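Local coordinates for type IV pilus assembly protein PilF (Pseudomonas aeruginosa, PDB 2HO1), which is required for the outer membrane localization and assembly of the secretin PilQ in the type IV pilus system that drives twitching motility, at residues Q196-D199 against L200-G204. Sequence-based numbering, arbitrary orientation.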
ATOM      1  N   GLN A 196     -28.102   1.262  -4.777  1.00 50.64           N
ATOM      2  CA  GLN A 196     -27.501   2.232  -5.662  1.00 50.71           C
ATOM      3  C   GLN A 196     -26.380   1.625  -6.461  1.00 49.98           C
ATOM      4  O   GLN A 196     -26.340   1.779  -7.681  1.00 50.69           O
ATOM      5  CB  GLN A 196     -26.977   3.412  -4.869  1.00 53.52           C
ATOM      6  CG  GLN A 196     -28.080   4.306  -4.345  1.00 56.75           C
ATOM      7  CD  GLN A 196     -27.529   5.509  -3.645  1.00 59.32           C
ATOM      8  OE1 GLN A 196     -27.104   5.426  -2.482  1.00 60.70           O
ATOM      9  NE2 GLN A 196     -27.501   6.645  -4.352  1.00 59.46           N
ATOM     10  N   TYR A 197     -25.464   0.935  -5.777  1.00 47.16           N
ATOM     11  CA  TYR A 197     -24.342   0.317  -6.463  1.00 46.41           C
ATOM     12  C   TYR A 197     -24.836  -0.806  -7.374  1.00 45.17           C
ATOM     13  O   TYR A 197     -24.288  -1.031  -8.449  1.00 43.46           O
ATOM     14  CB  TYR A 197     -23.313  -0.202  -5.445  1.00 45.39           C
ATOM     15  CG  TYR A 197     -22.360   0.871  -4.962  1.00 44.31           C
ATOM     16  CD1 TYR A 197     -21.331   1.336  -5.777  1.00 43.31           C
ATOM     17  CD2 TYR A 197     -22.506   1.441  -3.696  1.00 44.92           C
ATOM     18  CE1 TYR A 197     -20.469   2.343  -5.342  1.00 44.40           C
ATOM     19  CE2 TYR A 197     -21.652   2.441  -3.245  1.00 42.86           C
ATOM     20  CZ  TYR A 197     -20.633   2.889  -4.066  1.00 43.81           C
ATOM     21  OH  TYR A 197     -19.741   3.844  -3.592  1.00 45.69           O
ATOM     22  N   TYR A 198     -25.885  -1.497  -6.952  1.00 46.27           N
ATOM     23  CA  TYR A 198     -26.418  -2.563  -7.781  1.00 48.76           C
ATOM     24  C   TYR A 198     -26.928  -1.977  -9.099  1.00 50.57           C
ATOM     25  O   TYR A 198     -26.574  -2.445 -10.188  1.00 50.81           O
ATOM     26  CB  TYR A 198     -27.568  -3.277  -7.096  1.00 48.02           C
ATOM     27  CG  TYR A 198     -27.974  -4.507  -7.857  1.00 50.15           C
ATOM     28  CD1 TYR A 198     -28.939  -4.440  -8.870  1.00 51.94           C
ATOM     29  CD2 TYR A 198     -27.378  -5.742  -7.585  1.00 48.99           C
ATOM     30  CE1 TYR A 198     -29.306  -5.577  -9.590  1.00 51.97           C
ATOM     31  CE2 TYR A 198     -27.726  -6.878  -8.293  1.00 50.58           C
ATOM     32  CZ  TYR A 198     -28.691  -6.797  -9.296  1.00 53.00           C
ATOM     33  OH  TYR A 198     -29.025  -7.935 -10.005  1.00 52.54           O
ATOM     34  N   ASP A 199     -27.758  -0.945  -9.007  1.00 52.18           N
ATOM     35  CA  ASP A 199     -28.274  -0.338 -10.224  1.00 53.63           C
ATOM     36  C   ASP A 199     -27.114   0.075 -11.131  1.00 54.00           C
ATOM     37  O   ASP A 199     -27.182  -0.119 -12.342  1.00 54.71           O
ATOM     38  CB  ASP A 199     -29.177   0.860  -9.895  1.00 54.93           C
ATOM     39  CG  ASP A 199     -30.411   0.454  -9.110  1.00 56.96           C
ATOM     40  OD1 ASP A 199     -30.920  -0.662  -9.341  1.00 57.83           O
ATOM     41  OD2 ASP A 199     -30.884   1.243  -8.262  1.00 59.66           O
ATOM     42  N   LEU A 200     -26.042   0.616 -10.555  1.00 54.67           N
ATOM     43  CA  LEU A 200     -24.895   1.023 -11.367  1.00 54.80           C
ATOM     44  C   LEU A 200     -24.301  -0.207 -12.040  1.00 55.11           C
ATOM     45  O   LEU A 200     -23.856  -0.154 -13.192  1.00 56.67           O
ATOM     46  CB  LEU A 200     -23.830   1.718 -10.511  1.00 56.03           C
ATOM     47  CG  LEU A 200     -22.567   2.222 -11.231  1.00 57.19           C
ATOM     48  CD1 LEU A 200     -22.918   3.300 -12.257  1.00 55.78           C
ATOM     49  CD2 LEU A 200     -21.590   2.774 -10.199  1.00 58.81           C
ATOM     50  N   PHE A 201     -24.296  -1.328 -11.330  1.00 54.10           N
ATOM     51  CA  PHE A 201     -23.773  -2.558 -11.915  1.00 53.49           C
ATOM     52  C   PHE A 201     -24.694  -3.051 -13.038  1.00 54.48           C
ATOM     53  O   PHE A 201     -24.225  -3.459 -14.094  1.00 53.98           O
ATOM     54  CB  PHE A 201     -23.648  -3.656 -10.849  1.00 51.25           C
ATOM     55  CG  PHE A 201     -23.817  -5.037 -11.395  1.00 48.37           C
ATOM     56  CD1 PHE A 201     -22.794  -5.652 -12.085  1.00 46.68           C
ATOM     57  CD2 PHE A 201     -25.047  -5.697 -11.279  1.00 47.48           C
ATOM     58  CE1 PHE A 201     -22.986  -6.912 -12.664  1.00 47.98           C
ATOM     59  CE2 PHE A 201     -25.248  -6.939 -11.848  1.00 45.59           C
ATOM     60  CZ  PHE A 201     -24.221  -7.552 -12.543  1.00 46.79           C
ATOM     61  N   ALA A 202     -26.004  -3.026 -12.796  1.00 55.69           N
ATOM     62  CA  ALA A 202     -26.964  -3.500 -13.783  1.00 58.09           C
ATOM     63  C   ALA A 202     -26.876  -2.737 -15.107  1.00 60.39           C
ATOM     64  O   ALA A 202     -26.989  -3.323 -16.191  1.00 60.33           O
ATOM     65  CB  ALA A 202     -28.366  -3.426 -13.214  1.00 56.50           C
ATOM     66  N   GLN A 203     -26.664  -1.430 -15.030  1.00 63.52           N
ATOM     67  CA  GLN A 203     -26.540  -0.629 -16.243  1.00 66.57           C
ATOM     68  C   GLN A 203     -25.148  -0.834 -16.853  1.00 67.64           C
ATOM     69  O   GLN A 203     -24.521   0.103 -17.359  1.00 68.33           O
ATOM     70  CB  GLN A 203     -26.759   0.855 -15.927  1.00 68.30           C
ATOM     71  CG  GLN A 203     -25.689   1.481 -15.029  1.00 70.61           C
ATOM     72  CD  GLN A 203     -25.805   3.002 -14.951  1.00 71.37           C
ATOM     73  OE1 GLN A 203     -25.741   3.687 -15.971  1.00 72.13           O
ATOM     74  NE2 GLN A 203     -25.977   3.534 -13.738  1.00 71.60           N
ATOM     75  N   GLY A 204     -24.665  -2.069 -16.796  1.00 67.88           N
ATOM     76  CA  GLY A 204     -23.355  -2.370 -17.330  1.00 68.08           C
ATOM     77  C   GLY A 204     -23.416  -3.602 -18.198  1.00 69.03           C
ATOM     78  O   GLY A 204     -22.410  -4.013 -18.784  1.00 69.22           O
TER
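Tyr-198 and Phe-201, three residues apart on helix 191-202, form an edge-to-face aromatic pair: their ring centroids are 5.5 Å apart and their planes meet at 65°, with the edge of Phe-201 turned to the face of Tyr-198. CB of Phe-201 starts against the backbone, 3.2 Å from Tyr-198 O. CG follows at 4.0 Å from Tyr-198 O, which lies near the plane of the phenyl ring, at its edge. Farther out, CD2 stands over one face of the tyrosine ring, displaced toward the rim, and comes within 4.2 Å of Tyr-198 CE2. Beyond the pair, the phenylalanine side chain packs on Ala-178 and Leu-179 of helix 175-187 and on Ser-211 of helix 209-221. Tyr-198 has CG opposite its backbone N (chi1 -171°), which sends the ring alongside that of Phe-201, both pointing the same way; its CE1 also approaches Ala-202 CB obliquely, at 4.3 Å. Hydrogen bonds to Ser-211 O and Gln-207 NE2 hold the buried tyrosine's OH and should limit the ring's movement.

The backbone around the pair is regular alpha-helix, as four successive i to i+4 bonds show. Ala-202 N to Tyr-198 O is the shortest at 2.7 Å, with an N-H...O angle of 162°; the last, Gln-203 N to Asp-199 O (3.0 Å), comes where Gln-203 is the first residue to leave helical phi/psi. Phe-201 thus reaches both neighbouring helices, while Tyr-198 packs on Leu-214 and Leu-218 of helix 209-221, consistent with helical hairpins stacking in a TPR superhelix, here in the fifth predicted repeat.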